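Local coordinates for ABC transporter ATP-binding protein (Leptospira interrogans serovar Copenhageni, PDB 4HZI) that probably binds and hydrolyses ATP as the ATPase subunit of an orphan ABC transporter involved in manganese utilization and tolerance, at residues L35-I40 and G89-F94. Numbering follows the deposited sequence.
Sequences LSLEKI and GTIRLF
S36 pairs with R92 and E38 with T90, each through two backbone hydrogen bonds, as neighbouring antiparallel strands do. The pairing lies in the antiparallel beta subdomain of the ABC ATPase fold, where 36-42 runs between 53-58 and 90-93. A G1 beta bulge at K39 and I40, set against V53, interrupts the pairing with 53-58. The four bonds, S36 N to R92 O, R92 N to S36 O, E38 N to T90 O and T90 N to E38 O, measure 2.8 to 3.0 Å.

L35, L37 and I91 share the buried face. The side chains of L37 and I91 run alongside each other, CD1 of L37 3.8 Å from CD1 of I91. I91 CG1 stands anti to the backbone N (chi1 173°), and its extended chain brings CD1 alongside the L37 branch. From the far end of 35-40, I40 CD1 comes to 3.9 Å from I91 CB. Helix 73-80 packs on this face, with L76 against L37 and L79 against I40 and I91.

The other face carries S36, E38, T90 and R92; E38 is exposed and the rest partly so. E38 OE1 lies near the plane of the R92 guanidinium, at its edge, but 4.4 Å from NE, too far for a salt bridge. S36 OG sits 3.6 Å from R92 CB. The same hydroxyl binds a water 3.0 Å from OG, and that water donates to T90 O.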
ATOM      1  N   LEU A  35     -22.945 -16.999   3.263  1.00 24.48           N
ATOM      2  CA  LEU A  35     -23.030 -15.665   3.899  1.00 27.42           C
ATOM      3  C   LEU A  35     -24.056 -14.817   3.148  1.00 26.85           C
ATOM      4  O   LEU A  35     -24.036 -14.714   1.902  1.00 28.66           O
ATOM      5  CB  LEU A  35     -21.693 -14.970   3.864  1.00 24.34           C
ATOM      6  CG  LEU A  35     -21.681 -13.569   4.508  1.00 25.37           C
ATOM      7  CD1 LEU A  35     -21.909 -13.695   6.006  1.00 27.49           C
ATOM      8  CD2 LEU A  35     -20.421 -12.794   4.234  1.00 28.24           C
ATOM      9  N   SER A  36     -24.969 -14.193   3.888  1.00 25.17           N
ATOM     10  CA  SER A  36     -25.898 -13.291   3.244  1.00 24.90           C
ATOM     11  C   SER A  36     -26.124 -12.056   4.097  1.00 28.31           C
ATOM     12  O   SER A  36     -26.281 -12.170   5.306  1.00 26.65           O
ATOM     13  CB  SER A  36     -27.224 -13.924   2.926  1.00 26.69           C
ATOM     14  OG  SER A  36     -27.885 -14.364   4.052  1.00 37.17           O
ATOM     15  N   LEU A  37     -26.081 -10.917   3.429  1.00 26.22           N
ATOM     16  CA  LEU A  37     -26.405  -9.624   4.035  1.00 28.19           C
ATOM     17  C   LEU A  37     -27.578  -9.059   3.247  1.00 29.82           C
ATOM     18  O   LEU A  37     -27.539  -8.992   2.012  1.00 28.79           O
ATOM     19  CB  LEU A  37     -25.244  -8.678   3.930  1.00 24.23           C
ATOM     20  CG  LEU A  37     -24.102  -8.897   4.927  1.00 26.12           C
ATOM     21  CD1 LEU A  37     -23.311 -10.171   4.635  1.00 25.60           C
ATOM     22  CD2 LEU A  37     -23.187  -7.716   4.947  1.00 27.49           C
ATOM     23  N   GLU A  38     -28.623  -8.684   3.961  1.00 29.88           N
ATOM     24  CA  GLU A  38     -29.797  -8.041   3.344  1.00 30.56           C
ATOM     25  C   GLU A  38     -30.059  -6.680   4.028  1.00 29.35           C
ATOM     26  O   GLU A  38     -30.402  -6.654   5.209  1.00 31.32           O
ATOM     27  CB  GLU A  38     -31.007  -8.938   3.544  1.00 36.91           C
ATOM     28  CG  GLU A  38     -30.856 -10.285   2.859  1.00 51.37           C
ATOM     29  CD  GLU A  38     -32.102 -11.150   2.968  1.00 61.79           C
ATOM     30  OE1 GLU A  38     -32.555 -11.437   4.098  1.00 73.29           O
ATOM     31  OE2 GLU A  38     -32.617 -11.553   1.913  1.00 65.54           O
ATOM     32  N   LYS A  39     -29.804  -5.615   3.275  1.00 32.45           N
ATOM     33  CA  LYS A  39     -30.018  -4.236   3.663  1.00 30.60           C
ATOM     34  C   LYS A  39     -29.337  -3.904   4.973  1.00 31.22           C
ATOM     35  O   LYS A  39     -29.927  -3.267   5.853  1.00 32.39           O
ATOM     36  CB  LYS A  39     -31.515  -3.953   3.789  1.00 35.63           C
ATOM     37  CG  LYS A  39     -32.278  -4.124   2.491  1.00 45.10           C
ATOM     38  CD  LYS A  39     -33.755  -3.808   2.724  1.00 52.13           C
ATOM     39  CE  LYS A  39     -34.632  -4.416   1.644  1.00 58.38           C
ATOM     40  NZ  LYS A  39     -34.271  -3.929   0.277  1.00 62.62           N
ATOM     41  N   ILE A  40     -28.102  -4.358   5.118  1.00 28.15           N
ATOM     42  CA  ILE A  40     -27.312  -4.080   6.329  1.00 26.97           C
ATOM     43  C   ILE A  40     -26.902  -2.624   6.400  1.00 27.59           C
ATOM     44  O   ILE A  40     -26.212  -2.056   5.534  1.00 24.95           O
ATOM     45  CB  ILE A  40     -26.094  -5.047   6.479  1.00 25.41           C
ATOM     46  CG1 ILE A  40     -26.576  -6.430   6.878  1.00 26.34           C
ATOM     47  CG2 ILE A  40     -25.072  -4.514   7.492  1.00 28.64           C
ATOM     48  CD1 ILE A  40     -27.020  -6.627   8.333  1.00 29.54           C
ATOM     49  N   GLY A  89     -31.243  -4.324   9.180  1.00 36.05           N
ATOM     50  CA  GLY A  89     -30.988  -5.333   8.161  1.00 39.69           C
ATOM     51  C   GLY A  89     -30.656  -6.669   8.786  1.00 38.93           C
ATOM     52  O   GLY A  89     -30.613  -6.803  10.007  1.00 40.10           O
ATOM     53  N   THR A  90     -30.403  -7.670   7.943  1.00 33.73           N
ATOM     54  CA  THR A  90     -30.254  -9.020   8.398  1.00 33.90           C
ATOM     55  C   THR A  90     -28.985  -9.630   7.807  1.00 29.69           C
ATOM     56  O   THR A  90     -28.721  -9.435   6.622  1.00 30.27           O
ATOM     57  CB  THR A  90     -31.453  -9.872   7.948  1.00 42.76           C
ATOM     58  OG1 THR A  90     -32.663  -9.300   8.470  1.00 45.99           O
ATOM     59  CG2 THR A  90     -31.329 -11.286   8.461  1.00 49.10           C
ATOM     60  N   ILE A  91     -28.231 -10.338   8.643  1.00 31.46           N
ATOM     61  CA  ILE A  91     -27.000 -11.029   8.205  1.00 29.55           C
ATOM     62  C   ILE A  91     -27.100 -12.449   8.719  1.00 33.11           C
ATOM     63  O   ILE A  91     -27.558 -12.693   9.861  1.00 29.39           O
ATOM     64  CB  ILE A  91     -25.737 -10.263   8.631  1.00 27.58           C
ATOM     65  CG1 ILE A  91     -24.481 -11.103   8.313  1.00 25.08           C
ATOM     66  CG2 ILE A  91     -25.794  -9.872  10.105  1.00 29.53           C
ATOM     67  CD1 ILE A  91     -23.204 -10.318   8.402  1.00 27.59           C
ATOM     68  N   ARG A  92     -26.750 -13.413   7.854  1.00 27.47           N
ATOM     69  CA  ARG A  92     -26.881 -14.807   8.194  1.00 26.41           C
ATOM     70  C   ARG A  92     -25.634 -15.563   7.771  1.00 27.09           C
ATOM     71  O   ARG A  92     -25.019 -15.240   6.737  1.00 26.67           O
ATOM     72  CB  ARG A  92     -28.046 -15.438   7.442  1.00 29.98           C
ATOM     73  CG  ARG A  92     -29.423 -14.923   7.767  1.00 35.70           C
ATOM     74  CD  ARG A  92     -30.440 -15.526   6.805  1.00 38.88           C
ATOM     75  NE  ARG A  92     -31.690 -14.787   6.859  1.00 48.75           N
ATOM     76  CZ  ARG A  92     -32.713 -15.061   7.661  1.00 57.89           C
ATOM     77  NH1 ARG A  92     -32.676 -16.098   8.506  1.00 65.66           N
ATOM     78  NH2 ARG A  92     -33.800 -14.294   7.608  1.00 56.76           N
ATOM     79  N   LEU A  93     -25.291 -16.545   8.583  1.00 29.04           N
ATOM     80  CA  LEU A  93     -24.366 -17.592   8.235  1.00 28.84           C
ATOM     81  C   LEU A  93     -25.216 -18.826   8.001  1.00 32.75           C
ATOM     82  O   LEU A  93     -25.954 -19.298   8.889  1.00 31.51           O
ATOM     83  CB  LEU A  93     -23.319 -17.748   9.355  1.00 30.91           C
ATOM     84  CG  LEU A  93     -22.242 -18.806   9.128  1.00 36.69           C
ATOM     85  CD1 LEU A  93     -21.397 -18.437   7.906  1.00 38.22           C
ATOM     86  CD2 LEU A  93     -21.395 -18.930  10.383  1.00 37.43           C
ATOM     87  N   PHE A  94     -25.167 -19.324   6.774  1.00 31.53           N
ATOM     88  CA  PHE A  94     -26.114 -20.357   6.318  1.00 38.11           C
ATOM     89  C   PHE A  94     -27.529 -19.888   6.665  1.00 35.55           C
ATOM     90  O   PHE A  94     -27.896 -18.758   6.349  1.00 37.36           O
ATOM     91  CB  PHE A  94     -25.730 -21.753   6.882  1.00 38.27           C
ATOM     92  CG  PHE A  94     -24.390 -22.276   6.374  1.00 38.59           C
ATOM     93  CD1 PHE A  94     -24.229 -22.668   5.045  1.00 45.01           C
ATOM     94  CD2 PHE A  94     -23.297 -22.377   7.228  1.00 42.95           C
ATOM     95  CE1 PHE A  94     -23.001 -23.131   4.589  1.00 40.16           C
ATOM     96  CE2 PHE A  94     -22.070 -22.837   6.776  1.00 45.08           C
ATOM     97  CZ  PHE A  94     -21.924 -23.214   5.454  1.00 36.97           C
TER
HETATM   98  O   HOH W   1     -29.352 -12.002   5.220  1.00 33.68           O
HETATM   99  O   HOH W   2     -26.735 -17.156   4.470  1.00 48.69           O
HETATM  100  O   HOH W   3     -33.081  -7.039   5.832  1.00 61.23           O